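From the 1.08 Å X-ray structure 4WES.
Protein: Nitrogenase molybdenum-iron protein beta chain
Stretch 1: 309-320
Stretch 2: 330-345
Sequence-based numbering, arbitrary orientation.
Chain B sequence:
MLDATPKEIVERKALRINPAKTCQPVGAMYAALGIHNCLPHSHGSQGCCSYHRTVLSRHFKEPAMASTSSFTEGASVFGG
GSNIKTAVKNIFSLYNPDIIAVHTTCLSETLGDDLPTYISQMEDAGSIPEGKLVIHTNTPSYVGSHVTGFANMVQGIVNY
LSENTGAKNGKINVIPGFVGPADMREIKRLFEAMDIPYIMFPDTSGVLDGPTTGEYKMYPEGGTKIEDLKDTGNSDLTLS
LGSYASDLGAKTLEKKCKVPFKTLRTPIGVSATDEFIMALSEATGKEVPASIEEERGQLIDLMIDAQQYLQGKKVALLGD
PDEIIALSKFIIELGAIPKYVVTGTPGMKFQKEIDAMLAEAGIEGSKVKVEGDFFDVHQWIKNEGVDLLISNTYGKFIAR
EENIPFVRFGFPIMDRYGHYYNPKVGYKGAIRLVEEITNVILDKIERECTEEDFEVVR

Stretch 1 (309-320) YLQGKKVALLGD
Stretch 2 330-345: FIIELGAIPKYVVTGT

Residues 314-318 form a strand that pairs in parallel with two short strands of the second stretch, 337-339 and 341-343. The chain turns a corner at Tyr340, so the first strand meets 337-339 at 55° but runs within 8° of 341-343. Lys314 pairs with Ile337 and Val315 with Pro338 (CA-CA 4.9 and 5.0 Å); a beta bulge then shifts the register by one, and Ala316, Leu317 and Leu318 pair with Tyr340, Val341 and Val342 (CA-CA 4.6, 5.0 and 4.7 Å). In the first strand phi/psi runs from -91/128 at Lys314 to -134/139 at Leu318; across from it Ile337 is at -123/118, Pro338 at -74/101 and Val341 at -137/113. Lys339 (t, p, t, t), at -88/-49, departs from strand values and makes the bulge.

The hydrogen-bond ladder starts where Gly312 N donates to Gly335 O (2.8 Å). Ile337 N donates to Lys313 O and Val315 N to Ile337 O, both at 2.8 Å. At the bulge Val315 O accepts from Lys339 N (2.8 Å) and Tyr340 N (3.3 Å). Leu317 N to Tyr340 O (2.8 Å), Val342 N to Leu317 O (3.0 Å) and Gly319 N to Val342 O (3.1 Å) complete it.

Before the strand, a type II turn from Leu310 to Lys313 is closed by Lys313 N to Leu310 O (3.1 Å), with Gly312 at phi/psi 76/4, where glycine is favoured. Next to it, the helix containing 330-333 finishes in a Schellman motif: Ala336 N reaches Ile331 O (3.0 Å) and Gly335 N reaches Ile332 O (2.9 Å). At Gly335 (92/7) a CB would jam against Leu334 O and clash with Gln311 OE1. The Gln311 side chain (m, m, chi3 -69°) starts away from the second stretch but bends back, and NE2 donates to Leu334 O (3.0 Å).

The stretches bury 942 Å², both sides summed, much of it on buried apolar Leu310, Val315 and Leu317. Val315 (t), Leu317 (m, chi2 91°), Pro338 and Val341 (t) share one sheet face. The helix packs against it through Ile331 (m, m), whose CG2 lies 3.9 Å from Val315 CG2 and CG1 4.4 Å from Leu317 CD2. Within the face, Leu317 CD1 lies 4.1 Å from Pro338 CB and 4.2 Å from Val341 CG2. Leu310 CD1 meets Leu334 CD2 at 4.0 Å (both m, t). On the other face, with Ile337 (m, t), small Ala316 places CB at the edge of the Tyr340 ring (m, chi2 -44°), while Leu318 CD2 (m, chi2 92°) touches Val342 CG1 (t) at 4.1 Å.

At the far end, Thr343 (t) donates from OG1 to Gly319 O (2.8 Å) and accepts from Thr345 N (3.1 Å). A water hydrogen-bonds Asp320 OD1 (2.7 Å), Thr343 OG1 (3.2 Å) and Thr345 OG1 (2.7 Å), bridging the stretches.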

ATOM      1  N   TYR B 309     -14.630   5.981  -6.092  1.00  8.55           N
ATOM      2  CA  TYR B 309     -13.880   6.210  -4.854  1.00  9.29           C
ATOM      3  C   TYR B 309     -13.123   7.531  -4.845  1.00 10.26           C
ATOM      4  O   TYR B 309     -12.526   7.873  -3.848  1.00 12.25           O
ATOM      5  CB  TYR B 309     -12.942   5.054  -4.601  1.00  9.87           C
ATOM      6  CG  TYR B 309     -13.678   3.735  -4.479  1.00  9.05           C
ATOM      7  CD1 TYR B 309     -14.492   3.470  -3.381  1.00  9.69           C
ATOM      8  CD2 TYR B 309     -13.598   2.756  -5.471  1.00  8.62           C
ATOM      9  CE1 TYR B 309     -15.231   2.323  -3.280  1.00  9.91           C
ATOM     10  CE2 TYR B 309     -14.344   1.602  -5.371  1.00  9.17           C
ATOM     11  CZ  TYR B 309     -15.157   1.361  -4.286  1.00  9.04           C
ATOM     12  OH  TYR B 309     -15.890   0.207  -4.165  1.00  9.70           O
ATOM     13  N   LEU B 310     -13.140   8.232  -5.978  1.00  9.13           N
ATOM     14  CA  LEU B 310     -12.387   9.459  -6.179  1.00  9.20           C
ATOM     15  C   LEU B 310     -13.251  10.706  -6.227  1.00  9.13           C
ATOM     16  O   LEU B 310     -12.814  11.784  -5.833  1.00  9.49           O
ATOM     17  CB  LEU B 310     -11.544   9.344  -7.462  1.00  9.67           C
ATOM     18  CG  LEU B 310     -10.491   8.244  -7.431  1.00  9.74           C
ATOM     19  CD1 LEU B 310      -9.986   7.913  -8.813  1.00 11.66           C
ATOM     20  CD2 LEU B 310      -9.334   8.667  -6.551  1.00 14.48           C
ATOM     21  N   GLN B 311     -14.460  10.588  -6.758  1.00  9.36           N
ATOM     22  CA  GLN B 311     -15.261  11.779  -7.043  1.00  9.54           C
ATOM     23  C   GLN B 311     -15.545  12.541  -5.750  1.00  9.42           C
ATOM     24  O   GLN B 311     -16.114  11.973  -4.802  1.00 10.99           O
ATOM     25  CB  GLN B 311     -16.585  11.453  -7.748  1.00 10.26           C
ATOM     26  CG  GLN B 311     -16.443  10.703  -9.058  1.00 10.46           C
ATOM     27  CD  GLN B 311     -15.351  11.260  -9.923  1.00 10.16           C
ATOM     28  OE1 GLN B 311     -15.465  12.380 -10.444  1.00 10.24           O
ATOM     29  NE2 GLN B 311     -14.272  10.485 -10.056  1.00 10.67           N
ATOM     30  N   GLY B 312     -15.224  13.831  -5.756  1.00  9.79           N
ATOM     31  CA  GLY B 312     -15.547  14.689  -4.638  1.00 10.90           C
ATOM     32  C   GLY B 312     -14.680  14.534  -3.416  1.00 10.56           C
ATOM     33  O   GLY B 312     -14.922  15.205  -2.397  1.00 12.69           O
ATOM     34  N   LYS B 313     -13.646  13.694  -3.474  1.00 10.14           N
ATOM     35  CA  LYS B 313     -12.774  13.520  -2.316  1.00  9.76           C
ATOM     36  C   LYS B 313     -11.991  14.793  -2.067  1.00  9.51           C
ATOM     37  O   LYS B 313     -11.390  15.333  -3.003  1.00 10.41           O
ATOM     38  CB  LYS B 313     -11.805  12.338  -2.541  1.00 10.60           C
ATOM     39  CG  LYS B 313     -12.456  10.954  -2.501  1.00 12.41           C
ATOM     40  CD  LYS B 313     -12.609  10.461  -1.057  1.00 14.05           C
ATOM     41  CE  LYS B 313     -13.191   9.076  -0.941  1.00 13.93           C
ATOM     42  NZ  LYS B 313     -14.554   9.051  -1.415  1.00 14.83           N
ATOM     43  N   LYS B 314     -11.924  15.211  -0.798  1.00  9.21           N
ATOM     44  CA  LYS B 314     -11.159  16.396  -0.429  1.00  9.00           C
ATOM     45  C   LYS B 314      -9.742  15.998  -0.072  1.00  8.79           C
ATOM     46  O   LYS B 314      -9.526  15.124   0.750  1.00  9.75           O
ATOM     47  CB  LYS B 314     -11.806  17.091   0.765  1.00 10.24           C
ATOM     48  CG  LYS B 314     -13.148  17.716   0.466  1.00 13.00           C
ATOM     49  CD  LYS B 314     -13.812  18.261   1.739  1.00 19.12           C
ATOM     50  CE  LYS B 314     -15.271  18.617   1.537  1.00 27.71           C
ATOM     51  NZ  LYS B 314     -15.889  18.943   2.868  1.00 55.86           N
ATOM     52  N   VAL B 315      -8.777  16.672  -0.696  1.00  8.89           N
ATOM     53  CA  VAL B 315      -7.371  16.305  -0.561  1.00  8.58           C
ATOM     54  C   VAL B 315      -6.569  17.468   0.028  1.00  8.88           C
ATOM     55  O   VAL B 315      -6.690  18.612  -0.418  1.00  9.81           O
ATOM     56  CB  VAL B 315      -6.767  15.889  -1.919  1.00  9.62           C
ATOM     57  CG1 VAL B 315      -5.365  15.330  -1.737  1.00  9.60           C
ATOM     58  CG2 VAL B 315      -7.652  14.903  -2.640  1.00 10.00           C
ATOM     59  N   ALA B 316      -5.728  17.158   1.004  1.00  8.56           N
ATOM     60  CA  ALA B 316      -4.697  18.095   1.486  1.00  8.77           C
ATOM     61  C   ALA B 316      -3.369  17.673   0.906  1.00  8.52           C
ATOM     62  O   ALA B 316      -3.018  16.493   0.966  1.00  9.14           O
ATOM     63  CB  ALA B 316      -4.626  18.069   3.004  1.00  9.63           C
ATOM     64  N   LEU B 317      -2.633  18.632   0.332  1.00  8.57           N
ATOM     65  CA  LEU B 317      -1.355  18.382  -0.323  1.00  9.70           C
ATOM     66  C   LEU B 317      -0.321  19.371   0.158  1.00  8.46           C
ATOM     67  O   LEU B 317      -0.601  20.569   0.204  1.00  9.83           O
ATOM     68  CB  LEU B 317      -1.438  18.544  -1.879  1.00 14.27           C
ATOM     69  CG  LEU B 317      -2.462  17.806  -2.655  1.00 14.79           C
ATOM     70  CD1 LEU B 317      -3.713  18.617  -2.796  1.00 14.24           C
ATOM     71  CD2 LEU B 317      -1.837  17.498  -3.992  1.00 20.85           C
ATOM     72  N   LEU B 318       0.865  18.879   0.509  1.00  8.24           N
ATOM     73  CA  LEU B 318       1.985  19.743   0.829  1.00  8.26           C
ATOM     74  C   LEU B 318       3.207  19.230   0.124  1.00  8.28           C
ATOM     75  O   LEU B 318       3.481  18.029   0.149  1.00  9.90           O
ATOM     76  CB  LEU B 318       2.367  19.772   2.336  1.00  9.75           C
ATOM     77  CG  LEU B 318       1.302  20.241   3.296  1.00 10.36           C
ATOM     78  CD1 LEU B 318       0.499  19.062   3.809  1.00 11.59           C
ATOM     79  CD2 LEU B 318       1.963  21.054   4.427  1.00 11.31           C
ATOM     80  N   GLY B 319       4.012  20.135  -0.429  1.00  8.59           N
ATOM     81  CA  GLY B 319       5.292  19.748  -1.012  1.00  9.17           C
ATOM     82  C   GLY B 319       5.919  20.823  -1.838  1.00  8.48           C
ATOM     83  O   GLY B 319       5.713  22.018  -1.593  1.00  9.63           O
ATOM     84  N   ASP B 320       6.727  20.402  -2.791  1.00  9.28           N
ATOM     85  CA  ASP B 320       7.524  21.308  -3.579  1.00  9.90           C
ATOM     86  C   ASP B 320       6.697  21.812  -4.769  1.00  9.95           C
ATOM     87  O   ASP B 320       5.781  21.141  -5.256  1.00 11.74           O
ATOM     88  CB  ASP B 320       8.800  20.585  -4.019  1.00 11.27           C
ATOM     89  CG  ASP B 320       9.679  20.219  -2.877  1.00 10.51           C
ATOM     90  OD1 ASP B 320       9.595  20.870  -1.806  1.00 10.30           O
ATOM     91  OD2 ASP B 320      10.515  19.290  -3.028  1.00 11.81           O
ATOM     92  N   PHE B 330      -3.700  16.798 -11.442  1.00  9.09           N
ATOM     93  CA  PHE B 330      -4.110  15.391 -11.563  1.00  9.22           C
ATOM     94  C   PHE B 330      -5.260  15.081 -10.603  1.00  8.64           C
ATOM     95  O   PHE B 330      -6.195  14.358 -10.966  1.00  9.46           O
ATOM     96  CB  PHE B 330      -2.916  14.488 -11.341  1.00  9.01           C
ATOM     97  CG  PHE B 330      -3.177  13.020 -11.603  1.00  9.11           C
ATOM     98  CD1 PHE B 330      -4.007  12.598 -12.624  1.00  9.62           C
ATOM     99  CD2 PHE B 330      -2.524  12.054 -10.874  1.00 10.21           C
ATOM    100  CE1 PHE B 330      -4.185  11.257 -12.891  1.00  9.77           C
ATOM    101  CE2 PHE B 330      -2.702  10.702 -11.130  1.00 11.09           C
ATOM    102  CZ  PHE B 330      -3.535  10.301 -12.155  1.00 10.50           C
ATOM    103  N   ILE B 331      -5.206  15.617  -9.387  1.00  8.81           N
ATOM    104  CA  ILE B 331      -6.317  15.433  -8.452  1.00  9.03           C
ATOM    105  C   ILE B 331      -7.650  15.927  -9.066  1.00  9.28           C
ATOM    106  O   ILE B 331      -8.665  15.246  -8.988  1.00  9.06           O
ATOM    107  CB  ILE B 331      -5.982  16.134  -7.112  1.00  9.17           C
ATOM    108  CG1 ILE B 331      -4.847  15.434  -6.393  1.00  9.64           C
ATOM    109  CG2 ILE B 331      -7.221  16.277  -6.240  1.00  9.57           C
ATOM    110  CD1 ILE B 331      -5.039  13.995  -6.044  1.00 13.73           C
ATOM    111  N   ILE B 332      -7.613  17.110  -9.689  1.00  8.94           N
ATOM    112  CA  ILE B 332      -8.769  17.612 -10.388  1.00  9.29           C
ATOM    113  C   ILE B 332      -9.203  16.672 -11.516  1.00  9.15           C
ATOM    114  O   ILE B 332     -10.395  16.359 -11.689  1.00 10.02           O
ATOM    115  CB  ILE B 332      -8.533  19.041 -10.895  1.00  9.89           C
ATOM    116  CG1 ILE B 332      -8.355  20.001  -9.701  1.00 10.69           C
ATOM    117  CG2 ILE B 332      -9.673  19.509 -11.781  1.00 12.36           C
ATOM    118  CD1 ILE B 332      -7.903  21.385 -10.107  1.00 13.20           C
ATOM    119  N   GLU B 333      -8.228  16.178 -12.295  1.00  8.97           N
ATOM    120  CA  GLU B 333      -8.519  15.242 -13.384  1.00  9.46           C
ATOM    121  C   GLU B 333      -9.176  13.959 -12.910  1.00  9.02           C
ATOM    122  O   GLU B 333      -9.937  13.356 -13.651  1.00  9.64           O
ATOM    123  CB  GLU B 333      -7.233  14.937 -14.143  1.00  9.63           C
ATOM    124  CG  GLU B 333      -6.667  16.130 -14.898  1.00  9.98           C
ATOM    125  CD  GLU B 333      -5.292  15.932 -15.494  1.00 10.79           C
ATOM    126  OE1 GLU B 333      -4.498  15.147 -14.954  1.00 10.52           O
ATOM    127  OE2 GLU B 333      -5.016  16.597 -16.502  1.00 13.22           O
ATOM    128  N   LEU B 334      -8.851  13.546 -11.672  1.00  9.37           N
ATOM    129  CA  LEU B 334      -9.438  12.351 -11.072  1.00  9.40           C
ATOM    130  C   LEU B 334     -10.874  12.560 -10.594  1.00  9.42           C
ATOM    131  O   LEU B 334     -11.542  11.593 -10.221  1.00 10.05           O
ATOM    132  CB  LEU B 334      -8.577  11.870  -9.896  1.00  8.77           C
ATOM    133  CG  LEU B 334      -7.210  11.307 -10.336  1.00  9.74           C
ATOM    134  CD1 LEU B 334      -6.263  11.195  -9.159  1.00 11.31           C
ATOM    135  CD2 LEU B 334      -7.359   9.974 -11.033  1.00 10.61           C
ATOM    136  N   GLY B 335     -11.337  13.816 -10.563  1.00  9.39           N
ATOM    137  CA  GLY B 335     -12.626  14.176 -10.058  1.00  9.83           C
ATOM    138  C   GLY B 335     -12.626  14.549  -8.599  1.00  9.11           C
ATOM    139  O   GLY B 335     -13.697  14.715  -7.976  1.00 10.03           O
ATOM    140  N   ALA B 336     -11.432  14.642  -8.002  1.00  9.70           N
ATOM    141  CA  ALA B 336     -11.270  14.973  -6.579  1.00  9.71           C
ATOM    142  C   ALA B 336     -10.983  16.488  -6.445  1.00 10.26           C
ATOM    143  O   ALA B 336     -10.868  17.225  -7.427  1.00 10.65           O
ATOM    144  CB  ALA B 336     -10.179  14.110  -5.962  1.00  9.59           C
ATOM    145  N   ILE B 337     -10.812  16.929  -5.203  1.00  9.94           N
ATOM    146  CA  ILE B 337     -10.728  18.334  -4.874  1.00 10.30           C
ATOM    147  C   ILE B 337      -9.430  18.642  -4.143  1.00 10.11           C
ATOM    148  O   ILE B 337      -9.236  18.163  -3.028  1.00 10.95           O
ATOM    149  CB  ILE B 337     -11.923  18.756  -3.970  1.00 11.34           C
ATOM    150  CG1 ILE B 337     -13.244  18.546  -4.692  1.00 13.61           C
ATOM    151  CG2 ILE B 337     -11.788  20.199  -3.513  1.00 12.54           C
ATOM    152  CD1 ILE B 337     -14.456  18.575  -3.788  1.00 17.80           C
ATOM    153  N   PRO B 338      -8.565  19.491  -4.715  1.00 10.08           N
ATOM    154  CA  PRO B 338      -7.443  20.019  -3.936  1.00 10.01           C
ATOM    155  C   PRO B 338      -7.995  21.042  -2.971  1.00 10.00           C
ATOM    156  O   PRO B 338      -8.341  22.162  -3.370  1.00 11.87           O
ATOM    157  CB  PRO B 338      -6.516  20.640  -5.005  1.00 10.31           C
ATOM    158  CG  PRO B 338      -7.035  20.165  -6.336  1.00 11.00           C
ATOM    159  CD  PRO B 338      -8.523  19.972  -6.104  1.00 10.73           C
ATOM    160  N   LYS B 339      -8.146  20.625  -1.719  1.00 10.00           N
ATOM    161  CA  LYS B 339      -8.816  21.406  -0.688  1.00 10.10           C
ATOM    162  C   LYS B 339      -7.841  22.337   0.012  1.00  9.62           C
ATOM    163  O   LYS B 339      -8.143  23.513   0.209  1.00 10.28           O
ATOM    164  CB  LYS B 339      -9.497  20.455   0.282  1.00 11.45           C
ATOM    165  CG  LYS B 339     -10.157  21.121   1.459  1.00 12.81           C
ATOM    166  CD  LYS B 339     -11.240  22.058   1.038  1.00 15.11           C
ATOM    167  CE  LYS B 339     -12.022  22.488   2.271  1.00 19.05           C
ATOM    168  NZ  LYS B 339     -13.154  23.327   1.832  1.00 22.61           N
ATOM    169  N   TYR B 340      -6.706  21.788   0.425  1.00  9.34           N
ATOM    170  CA  TYR B 340      -5.632  22.551   1.099  1.00  9.64           C
ATOM    171  C   TYR B 340      -4.383  22.246   0.313  1.00  8.97           C
ATOM    172  O   TYR B 340      -4.034  21.090   0.147  1.00 10.52           O
ATOM    173  CB  TYR B 340      -5.452  22.146   2.556  1.00  9.51           C
ATOM    174  CG  TYR B 340      -6.700  22.268   3.398  1.00  9.67           C
ATOM    175  CD1 TYR B 340      -7.537  23.382   3.315  1.00 10.27           C
ATOM    176  CD2 TYR B 340      -7.085  21.264   4.274  1.00  9.91           C
ATOM    177  CE1 TYR B 340      -8.692  23.468   4.060  1.00 10.63           C
ATOM    178  CE2 TYR B 340      -8.232  21.360   5.041  1.00  9.94           C
ATOM    179  CZ  TYR B 340      -9.021  22.477   4.927  1.00 10.18           C
ATOM    180  OH  TYR B 340     -10.193  22.591   5.648  1.00 11.91           O
ATOM    181  N   VAL B 341      -3.701  23.283  -0.171  1.00  9.09           N
ATOM    182  CA  VAL B 341      -2.582  23.117  -1.114  1.00  9.17           C
ATOM    183  C   VAL B 341      -1.471  24.065  -0.671  1.00  9.21           C
ATOM    184  O   VAL B 341      -1.635  25.283  -0.763  1.00 10.67           O
ATOM    185  CB  VAL B 341      -3.001  23.388  -2.560  1.00  9.76           C
ATOM    186  CG1 VAL B 341      -1.909  22.902  -3.493  1.00 12.29           C
ATOM    187  CG2 VAL B 341      -4.318  22.726  -2.921  1.00 11.73           C
ATOM    188  N   VAL B 342      -0.348  23.502  -0.215  1.00  9.27           N
ATOM    189  CA  VAL B 342       0.709  24.289   0.401  1.00  8.75           C
ATOM    190  C   VAL B 342       2.080  23.926  -0.102  1.00  9.02           C
ATOM    191  O   VAL B 342       2.400  22.742  -0.265  1.00  9.71           O
ATOM    192  CB  VAL B 342       0.649  24.136   1.941  1.00  9.79           C
ATOM    193  CG1 VAL B 342       1.849  24.758   2.633  1.00 11.71           C
ATOM    194  CG2 VAL B 342      -0.632  24.758   2.457  1.00 12.63           C
ATOM    195  N   THR B 343       2.909  24.949  -0.316  1.00  8.95           N
ATOM    196  CA  THR B 343       4.340  24.739  -0.460  1.00  9.32           C
ATOM    197  C   THR B 343       5.082  25.648   0.506  1.00  8.45           C
ATOM    198  O   THR B 343       4.623  26.775   0.756  1.00 10.01           O
ATOM    199  CB  THR B 343       4.821  24.992  -1.904  1.00 10.20           C
ATOM    200  OG1 THR B 343       6.229  24.691  -1.983  1.00  9.75           O
ATOM    201  CG2 THR B 343       4.616  26.385  -2.377  1.00  9.72           C
ATOM    202  N   GLY B 344       6.225  25.192   0.987  1.00  8.79           N
ATOM    203  CA  GLY B 344       7.117  26.057   1.735  1.00  9.34           C
ATOM    204  C   GLY B 344       8.026  26.908   0.881  1.00  9.16           C
ATOM    205  O   GLY B 344       8.672  27.820   1.382  1.00 10.09           O
ATOM    206  N   THR B 345       8.114  26.602  -0.411  1.00  9.23           N
ATOM    207  CA  THR B 345       9.028  27.322  -1.300  1.00  8.97           C
ATOM    208  C   THR B 345       8.356  28.626  -1.740  1.00 10.54           C
ATOM    209  O   THR B 345       7.234  28.619  -2.217  1.00 10.85           O
ATOM    210  CB  THR B 345       9.363  26.459  -2.506  1.00  9.22           C
ATOM    211  OG1 THR B 345      10.115  25.308  -2.073  1.00  9.97           O
ATOM    212  CG2 THR B 345      10.214  27.200  -3.495  1.00 10.65           C
TER
HETATM  213  O   HOH W   1       8.860  23.286  -0.752  1.00 10.24           O